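Long-range contacts in enoyl-CoA hydratase/carnithine racemase (Thermus thermophilus JL-18, PDB 6SL9), which probably isomerises the ring of a phenylacetyl-CoA-derived epoxide to oxepin-CoA in bacterial phenylacetic acid catabolism, as a member of the crotonase family: residues E48-L52 against L197-T202; G56-S62 against V100-A106. All coordinates share one frame; numbering follows the deposited sequence.

The two contacts illustrate how a crotonase-fold sheet is joined to the rest of the fold at opposite ends of one strand. Strand 51-56 begins within contact 1 and runs out into contact 2, so 48-52 and 56-62 nearly adjoin in sequence, yet the centres of the contacts lie about 23 Å apart, and beyond that adjacency their segments do not meet. Contact 1 ties the start of the strand to the turn between helices 186-197 and 202-214. Contact 2, nested within the chain loop that contact 1 closes, joins the far end to the neighbouring parallel strand 98-102 and to strand 105-107 of the smaller three-stranded sheet. In crotonase relatives the loops at this second end contribute to the acyl-CoA pocket.

Contact 1: E48-L52 against L197-T202; sequences EVRAL and LAQGPT
Thr202 OG1 is gripped by two partners: Arg50 NE donates to it at 2.9 Å, and a water donated to by the hydroxyl lies 2.7 Å from OG1. That water passes its own hydrogens to Arg50 O and Leu197 O, linking both backbones. A second bond, from Arg50 NH2 to Gly200 O at 2.8 Å, is nearly straight (164°); NH2 also makes a weak bond to Phe255 O. Both Thr202 OG1 and Gly200 O lie in the guanidinium plane, at its edge, while Ala198 O sits over the centre of one face, 3.1 Å from Arg50 CZ, too poorly angled for hydrogen bonding. Bends at chi2 (-106°) and chi3 (-60°) fold the arginine over this carbonyl and bring its edge to the threonine. Beside the polar group, Ala51 CB meets Ala198 CB at 4.0 Å and also touches Leu197 CB. The receiving backbone is a type I turn, Leu197 to Gly200, ahead of helix 202-214, which has Pro201 at its N-cap. Leu197 also packs on Leu162 of a second subunit. Two in-plane bonds hold the guanidinium's rotation, and its positive charge probably offsets the gathering of backbone oxygens around this interhelical turn.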
loop_
_atom_site.group_PDB
_atom_site.type_symbol
_atom_site.label_atom_id
_atom_site.label_comp_id
_atom_site.label_asym_id
_atom_site.label_seq_id
_atom_site.Cartn_x
_atom_site.Cartn_y
_atom_site.Cartn_z
ATOM N N GLU A 48 -2.198 -19.527 29.868
ATOM C CA GLU A 48 -1.631 -18.455 30.718
ATOM C C GLU A 48 -0.916 -17.365 29.891
ATOM O O GLU A 48 -0.442 -16.325 30.440
ATOM C CB GLU A 48 -0.722 -19.051 31.793
ATOM C CG GLU A 48 -1.550 -19.839 32.844
ATOM C CD GLU A 48 -0.891 -20.423 34.044
ATOM O OE1 GLU A 48 -1.596 -21.159 34.747
ATOM O OE2 GLU A 48 0.266 -20.121 34.259
ATOM N N VAL A 49 -0.798 -17.570 28.586
ATOM C CA VAL A 49 -0.122 -16.630 27.670
ATOM C C VAL A 49 -1.166 -15.873 26.864
ATOM O O VAL A 49 -2.001 -16.514 26.205
ATOM C CB VAL A 49 0.888 -17.360 26.784
ATOM C CG1 VAL A 49 1.449 -16.462 25.738
ATOM C CG2 VAL A 49 1.989 -17.970 27.628
ATOM N N ARG A 50 -1.103 -14.538 26.900
ATOM C CA ARG A 50 -2.003 -13.692 26.093
ATOM C C ARG A 50 -1.239 -12.824 25.109
ATOM O O ARG A 50 -1.868 -12.206 24.252
ATOM C CB ARG A 50 -2.878 -12.829 26.994
ATOM C CG ARG A 50 -3.764 -13.568 27.953
ATOM C CD ARG A 50 -5.226 -13.613 27.639
ATOM N NE ARG A 50 -5.858 -12.310 27.570
ATOM C CZ ARG A 50 -6.301 -11.604 28.589
ATOM N NH1 ARG A 50 -6.216 -12.011 29.845
ATOM N NH2 ARG A 50 -6.845 -10.442 28.328
ATOM N N ALA A 51 0.075 -12.794 25.174
ATOM C CA ALA A 51 0.897 -12.028 24.224
ATOM C C ALA A 51 2.273 -12.652 24.157
ATOM O O ALA A 51 2.683 -13.317 25.122
ATOM C CB ALA A 51 0.999 -10.579 24.645
ATOM N N LEU A 52 2.982 -12.440 23.064
ATOM C CA LEU A 52 4.365 -12.905 22.897
ATOM C C LEU A 52 5.259 -11.703 22.606
ATOM O O LEU A 52 4.799 -10.702 22.037
ATOM C CB LEU A 52 4.423 -13.921 21.767
ATOM C CG LEU A 52 3.872 -15.320 22.063
ATOM C CD1 LEU A 52 2.357 -15.325 21.995
ATOM C CD2 LEU A 52 4.411 -16.335 21.099
ATOM N N LEU A 197 -0.886 -5.508 26.080
ATOM C CA LEU A 197 -1.601 -6.358 25.105
ATOM C C LEU A 197 -2.111 -7.625 25.763
ATOM O O LEU A 197 -3.143 -8.106 25.409
ATOM C CB LEU A 197 -0.710 -6.666 23.900
ATOM C CG LEU A 197 -0.376 -5.445 23.036
ATOM C CD1 LEU A 197 0.813 -5.724 22.161
ATOM C CD2 LEU A 197 -1.579 -5.055 22.170
ATOM N N ALA A 198 -1.378 -8.170 26.722
ATOM C CA ALA A 198 -1.775 -9.394 27.419
ATOM C C ALA A 198 -2.995 -9.153 28.330
ATOM O O ALA A 198 -3.549 -10.130 28.820
ATOM C CB ALA A 198 -0.621 -9.882 28.247
ATOM N N GLN A 199 -3.418 -7.899 28.531
ATOM C CA GLN A 199 -4.673 -7.572 29.259
ATOM C C GLN A 199 -5.782 -7.258 28.267
ATOM O O GLN A 199 -6.915 -7.028 28.684
ATOM C CB GLN A 199 -4.445 -6.364 30.177
ATOM C CG GLN A 199 -3.449 -6.649 31.295
ATOM C CD GLN A 199 -3.978 -7.681 32.273
ATOM O OE1 GLN A 199 -3.276 -8.593 32.684
ATOM N NE2 GLN A 199 -5.253 -7.573 32.635
ATOM N N GLY A 200 -5.504 -7.232 26.982
ATOM C CA GLY A 200 -6.467 -6.801 25.978
ATOM C C GLY A 200 -7.319 -7.944 25.451
ATOM O O GLY A 200 -7.221 -9.111 25.853
ATOM N N PRO A 201 -8.198 -7.613 24.487
ATOM C CA PRO A 201 -9.169 -8.581 23.957
ATOM C C PRO A 201 -8.482 -9.468 22.912
ATOM O O PRO A 201 -8.521 -9.186 21.724
ATOM C CB PRO A 201 -10.264 -7.691 23.351
ATOM C CG PRO A 201 -9.528 -6.433 22.922
ATOM C CD PRO A 201 -8.436 -6.241 23.959
ATOM N N THR A 202 -7.898 -10.545 23.395
ATOM C CA THR A 202 -7.015 -11.375 22.575
ATOM C C THR A 202 -7.729 -11.879 21.307
ATOM O O THR A 202 -7.088 -11.981 20.239
ATOM C CB THR A 202 -6.450 -12.506 23.426
ATOM O OG1 THR A 202 -6.046 -12.007 24.684
ATOM C CG2 THR A 202 -5.330 -13.238 22.742
HETATM O O HOH W 1 -3.945 -10.461 24.148
#

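Contact 2: G56-S62 against V100-A106; sequences GAGRAFS and VAVNGVA
In this crotonase-fold protein, Asn103 bridges the end of strand 98-102 to the loop leaving the neighbouring strand 51-56, its amide serving both sides of the loop. OD1 accepts from Gly56 N at 3.1 Å, the donor standing above the carbonyl plane, while ND2 donates to Ala60 O at 2.9 Å, approaching from above that carbonyl too. With chi1 at 58°, CG lies between the backbone N and the carbonyl carbon, which lifts the amide into the loop. Were Asn103 replaced by an alanine, Gly56 N and Ala60 O would probably lose these mates, and the 56-60 loop would be freer to shift.

Backbone bonds take over where the chain turns a corner at Phe61. Val105 O receives Ser62 N in its carbonyl plane and, more weakly, Phe61 N; Ser62 pairs with Ala106 as a parallel bridge. A CA-H...O contact brings Gly104 CA to Arg59 O at 3.3 Å, an approach that a side chain at Gly104 would block. The Ser62 hydroxyl bonds outside the contact, to Asn26 O and Gly64 N.

Apolar contacts centre on Phe61, whose CG is anti to the backbone N (chi1 177°), carrying the ring along strand 98-102. CE1 meets Val100 CG1 at 3.9 Å, CB touches Val102 CG1, and CD2 reaches Ala106 CB; Ala114 of helix 109-115 also packs on the phenylalanine. Asn103 OD1 lies at the ring edge, with the amide and ring planes 60° apart. Farther out, Ala60 CB rests against Val105 CG1 at 3.6 Å, and a water joins the backbones there, donating to Arg59 O at 2.8 Å and accepting from Val105 N.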
loop_
_atom_site.group_PDB
_atom_site.type_symbol
_atom_site.label_atom_id
_atom_site.label_comp_id
_atom_site.label_asym_id
_atom_site.label_seq_id
_atom_site.Cartn_x
_atom_site.Cartn_y
_atom_site.Cartn_z
ATOM N N GLY A 56 16.357 -10.642 20.331
ATOM C CA GLY A 56 17.611 -11.377 20.142
ATOM C C GLY A 56 18.547 -11.198 21.321
ATOM O O GLY A 56 18.560 -10.167 21.993
ATOM N N ALA A 57 19.405 -12.180 21.505
ATOM C CA ALA A 57 20.508 -12.102 22.473
ATOM C C ALA A 57 21.724 -11.447 21.847
ATOM O O ALA A 57 21.984 -11.653 20.699
ATOM C CB ALA A 57 20.892 -13.477 22.950
ATOM N N GLY A 58 22.508 -10.784 22.670
ATOM C CA GLY A 58 23.778 -10.254 22.179
ATOM C C GLY A 58 23.603 -9.004 21.346
ATOM O O GLY A 58 22.589 -8.265 21.497
ATOM N N ARG A 59 24.523 -8.771 20.427
ATOM C CA ARG A 59 24.523 -7.467 19.761
ATOM C C ARG A 59 23.530 -7.420 18.603
ATOM O O ARG A 59 23.202 -6.319 18.165
ATOM C CB ARG A 59 25.922 -7.066 19.309
ATOM C CG ARG A 59 26.432 -7.647 17.996
ATOM C CD ARG A 59 27.822 -7.121 17.656
ATOM N NE ARG A 59 28.416 -7.725 16.467
ATOM C CZ ARG A 59 28.149 -7.339 15.213
ATOM N NH1 ARG A 59 27.320 -6.326 14.994
ATOM N NH2 ARG A 59 28.707 -7.977 14.190
ATOM N N ALA A 60 23.121 -8.565 18.042
ATOM C CA ALA A 60 22.193 -8.630 16.906
ATOM C C ALA A 60 20.800 -9.048 17.328
ATOM O O ALA A 60 20.618 -9.785 18.294
ATOM C CB ALA A 60 22.710 -9.607 15.908
ATOM N N PHE A 61 19.837 -8.627 16.526
ATOM C CA PHE A 61 18.520 -9.295 16.507
ATOM C C PHE A 61 18.719 -10.610 15.742
ATOM O O PHE A 61 18.673 -11.662 16.369
ATOM C CB PHE A 61 17.414 -8.401 15.904
ATOM C CG PHE A 61 16.086 -9.113 15.820
ATOM C CD1 PHE A 61 15.292 -9.233 16.937
ATOM C CD2 PHE A 61 15.659 -9.709 14.646
ATOM C CE1 PHE A 61 14.073 -9.866 16.880
ATOM C CE2 PHE A 61 14.460 -10.368 14.580
ATOM C CZ PHE A 61 13.678 -10.454 15.704
ATOM N N SER A 62 18.993 -10.545 14.443
ATOM C CA SER A 62 19.480 -11.711 13.681
ATOM C C SER A 62 20.067 -11.239 12.379
ATOM O O SER A 62 19.434 -10.477 11.649
ATOM C CB SER A 62 18.368 -12.689 13.380
ATOM O OG SER A 62 18.807 -13.702 12.496
ATOM N N VAL A 100 7.722 -7.289 18.720
ATOM C CA VAL A 100 9.154 -7.572 18.405
ATOM C C VAL A 100 9.990 -6.427 18.953
ATOM O O VAL A 100 9.622 -5.265 18.711
ATOM C CB VAL A 100 9.335 -7.776 16.900
ATOM C CG1 VAL A 100 10.804 -7.712 16.508
ATOM C CG2 VAL A 100 8.746 -9.090 16.480
ATOM N N ALA A 101 11.091 -6.749 19.602
ATOM C CA ALA A 101 12.067 -5.778 20.130
ATOM C C ALA A 101 13.372 -6.004 19.370
ATOM O O ALA A 101 14.093 -6.978 19.612
ATOM C CB ALA A 101 12.232 -5.951 21.599
ATOM N N VAL A 102 13.658 -5.109 18.418
ATOM C CA VAL A 102 14.845 -5.213 17.546
ATOM C C VAL A 102 16.046 -4.559 18.251
ATOM O O VAL A 102 16.157 -3.341 18.292
ATOM C CB VAL A 102 14.612 -4.657 16.147
ATOM C CG1 VAL A 102 15.803 -4.942 15.263
ATOM C CG2 VAL A 102 13.362 -5.249 15.502
ATOM N N ASN A 103 16.879 -5.394 18.869
ATOM C CA ASN A 103 17.985 -4.966 19.731
ATOM C C ASN A 103 19.259 -4.664 18.980
ATOM O O ASN A 103 20.167 -4.059 19.561
ATOM C CB ASN A 103 18.235 -6.021 20.802
ATOM C CG ASN A 103 18.552 -7.361 20.189
ATOM O OD1 ASN A 103 17.681 -7.977 19.563
ATOM N ND2 ASN A 103 19.820 -7.772 20.297
ATOM N N GLY A 104 19.349 -5.035 17.722
ATOM C CA GLY A 104 20.570 -4.831 16.924
ATOM C C GLY A 104 20.291 -5.137 15.474
ATOM O O GLY A 104 19.177 -4.964 14.997
ATOM N N VAL A 105 21.294 -5.576 14.760
ATOM C CA VAL A 105 21.133 -5.745 13.310
ATOM C C VAL A 105 20.040 -6.794 13.085
ATOM O O VAL A 105 19.992 -7.893 13.697
ATOM C CB VAL A 105 22.416 -6.148 12.591
ATOM C CG1 VAL A 105 23.033 -7.389 13.132
ATOM C CG2 VAL A 105 22.180 -6.283 11.112
ATOM N N ALA A 106 19.191 -6.466 12.100
ATOM C CA ALA A 106 18.181 -7.368 11.528
ATOM C C ALA A 106 18.451 -7.379 10.021
ATOM O O ALA A 106 18.177 -6.391 9.325
ATOM C CB ALA A 106 16.783 -6.920 11.831
HETATM O O HOH W 2 24.049 -5.148 15.802
#